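Local coordinates for Alpha/beta hydrolase (Xanthomonas campestris pv. campestris, PDB 2QJW), which is probably a hydrolase of the alpha/beta superfamily, its natural substrate and the reaction it carries out still being unknown, at residues A24-A29 with W34-P39. Numbering follows the deposited sequence.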
loop_
_atom_site.group_PDB
_atom_site.type_symbol
_atom_site.label_atom_id
_atom_site.label_comp_id
_atom_site.label_asym_id
_atom_site.label_seq_id
_atom_site.Cartn_x
_atom_site.Cartn_y
_atom_site.Cartn_z
ATOM N N ALA A 24 -14.606 -1.805 11.462
ATOM C CA ALA A 24 -13.310 -2.474 11.377
ATOM C C ALA A 24 -12.192 -1.574 11.853
ATOM O O ALA A 24 -11.293 -2.022 12.558
ATOM C CB ALA A 24 -13.034 -2.920 9.943
ATOM N N LEU A 25 -12.235 -0.308 11.484
ATOM C CA LEU A 25 -11.200 0.610 11.923
ATOM C C LEU A 25 -11.286 0.837 13.438
ATOM O O LEU A 25 -10.249 1.004 14.076
ATOM C CB LEU A 25 -11.247 1.948 11.209
ATOM C CG LEU A 25 -11.010 1.957 9.705
ATOM C CD1 LEU A 25 -10.785 3.438 9.261
ATOM C CD2 LEU A 25 -9.866 1.042 9.277
ATOM N N ALA A 26 -12.472 0.859 14.006
ATOM C CA ALA A 26 -12.637 0.970 15.466
ATOM C C ALA A 26 -12.018 -0.246 16.165
ATOM O O ALA A 26 -11.419 -0.109 17.237
ATOM C CB ALA A 26 -14.074 1.118 15.831
ATOM N N GLU A 27 -12.168 -1.415 15.603
ATOM C CA GLU A 27 -11.561 -2.609 16.178
ATOM C C GLU A 27 -10.041 -2.472 16.114
ATOM O O GLU A 27 -9.356 -2.860 17.048
ATOM C CB GLU A 27 -12.068 -3.852 15.447
ATOM C CG GLU A 27 -11.399 -5.146 15.913
ATOM N N VAL A 28 -9.476 -1.885 15.057
ATOM C CA VAL A 28 -8.028 -1.693 14.997
ATOM C C VAL A 28 -7.615 -0.733 16.059
ATOM O O VAL A 28 -6.645 -1.002 16.800
ATOM C CB VAL A 28 -7.607 -1.166 13.610
ATOM C CG1 VAL A 28 -6.193 -0.723 13.586
ATOM C CG2 VAL A 28 -7.779 -2.256 12.570
ATOM N N ALA A 29 -8.286 0.404 16.183
ATOM C CA ALA A 29 -7.967 1.382 17.212
ATOM C C ALA A 29 -8.011 0.664 18.575
ATOM O O ALA A 29 -7.068 0.797 19.360
ATOM C CB ALA A 29 -8.895 2.547 17.183
ATOM N N TRP A 34 -5.691 2.736 21.247
ATOM C CA TRP A 34 -6.196 4.045 21.044
ATOM C C TRP A 34 -7.668 4.082 21.465
ATOM O O TRP A 34 -8.379 3.060 21.305
ATOM C CB TRP A 34 -6.109 4.428 19.539
ATOM C CG TRP A 34 -4.682 4.705 19.121
ATOM C CD1 TRP A 34 -3.669 3.791 19.043
ATOM C CD2 TRP A 34 -4.135 5.949 18.753
ATOM N NE1 TRP A 34 -2.522 4.414 18.675
ATOM C CE2 TRP A 34 -2.767 5.738 18.500
ATOM C CE3 TRP A 34 -4.649 7.236 18.671
ATOM C CZ2 TRP A 34 -1.923 6.777 18.165
ATOM C CZ3 TRP A 34 -3.794 8.277 18.307
ATOM C CH2 TRP A 34 -2.457 8.022 18.071
ATOM N N THR A 35 -8.137 5.212 21.977
ATOM C CA THR A 35 -9.554 5.338 22.180
ATOM C C THR A 35 -10.163 5.715 20.791
ATOM O O THR A 35 -9.450 6.089 19.870
ATOM C CB THR A 35 -9.934 6.345 23.225
ATOM O OG1 THR A 35 -9.424 7.625 22.876
ATOM C CG2 THR A 35 -9.338 5.923 24.609
ATOM N N HIS A 36 -11.465 5.620 20.669
ATOM C CA HIS A 36 -12.104 5.815 19.354
ATOM C C HIS A 36 -13.562 6.133 19.471
ATOM O O HIS A 36 -14.211 5.797 20.474
ATOM C CB HIS A 36 -11.902 4.589 18.494
ATOM C CG HIS A 36 -12.292 3.327 19.169
ATOM N ND1 HIS A 36 -13.555 2.812 19.071
ATOM C CD2 HIS A 36 -11.592 2.520 19.993
ATOM C CE1 HIS A 36 -13.622 1.711 19.802
ATOM N NE2 HIS A 36 -12.444 1.506 20.377
ATOM N N GLU A 37 -14.067 6.814 18.440
ATOM C CA GLU A 37 -15.480 7.099 18.320
ATOM C C GLU A 37 -15.848 7.169 16.846
ATOM O O GLU A 37 -15.035 7.509 16.018
ATOM C CB GLU A 37 -15.908 8.386 19.021
ATOM C CG GLU A 37 -15.446 9.650 18.397
ATOM C CD GLU A 37 -15.750 10.894 19.210
ATOM O OE1 GLU A 37 -16.943 11.288 19.268
ATOM O OE2 GLU A 37 -14.795 11.525 19.747
ATOM N N ARG A 38 -17.117 6.843 16.557
ATOM C CA ARG A 38 -17.690 6.835 15.222
ATOM C C ARG A 38 -18.920 7.746 15.236
ATOM O O ARG A 38 -20.021 7.289 15.631
ATOM C CB ARG A 38 -18.074 5.421 14.857
ATOM C CG ARG A 38 -16.859 4.565 14.518
ATOM C CD ARG A 38 -17.280 3.083 14.480
ATOM N NE ARG A 38 -17.443 2.597 15.813
ATOM C CZ ARG A 38 -18.044 1.456 16.121
ATOM N NH1 ARG A 38 -18.578 0.673 15.182
ATOM N NH2 ARG A 38 -18.122 1.103 17.390
ATOM N N PRO A 39 -18.727 9.023 14.902
ATOM C CA PRO A 39 -19.879 9.924 14.981
ATOM C C PRO A 39 -20.972 9.555 13.957
ATOM O O PRO A 39 -20.668 9.055 12.888
ATOM C CB PRO A 39 -19.299 11.276 14.671
ATOM C CG PRO A 39 -17.781 11.142 15.018
ATOM C CD PRO A 39 -17.478 9.746 14.586
#
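A chi1 of 51° places CG of His-36 between its own backbone N and carbonyl carbon, and from there the imidazole lies against the helix at Ala-26 and Ala-29, the ring turned so that one face takes the carbonyl oxygen of Ala-26, which sits 3.6 Å above the plane and over the ring centre. The methyl of Ala-26 approaches ND1 of the same ring, CB to ND1 3.7 Å, while CB of Ala-29 meets CB of His-36 at 3.9 Å. The ring's rotation is further fixed from outside the two segments, since NE2 is hydrogen-bonded to OE1 of Glu-30, the helix residue that follows Ala-29; that carboxylate would probably favour a protonated imidazole.

Just past the strand, Arg-38 bends along its chain and lays one face of its guanidinium over the same Ala-26 methyl, with NE 3.7 Å from CB and the methyl offset toward the rim of the group. Its NH1 reaches the carbonyl oxygen of Pro-17 in a weak hydrogen bond.

At the other end, N of Trp-34 donates to O of Ala-29 at 3.0 Å, a somewhat bent bond (148° at the hydrogen) that ties the residue just before strand 35-37 to the helix. CB of Trp-34 touches CB of Ala-29 at 4.1 Å, but the indole leads away, toward Cys-7, Arg-4 and Leu-176.

The axis of segment 24-29 passes 8.0 Å from that of strand 35-37, nearly antiparallel at 163°; Ala-26 and Ala-29 present only methyls to the strand, consistent with this close approach. Strand 35-37 is an edge strand of the parallel sheet within this chain, next to strand 6-10, so this packing closes the beta-alpha-beta crossover 6-10, 20-31, 35-37 of an alpha/beta-hydrolase-type fold.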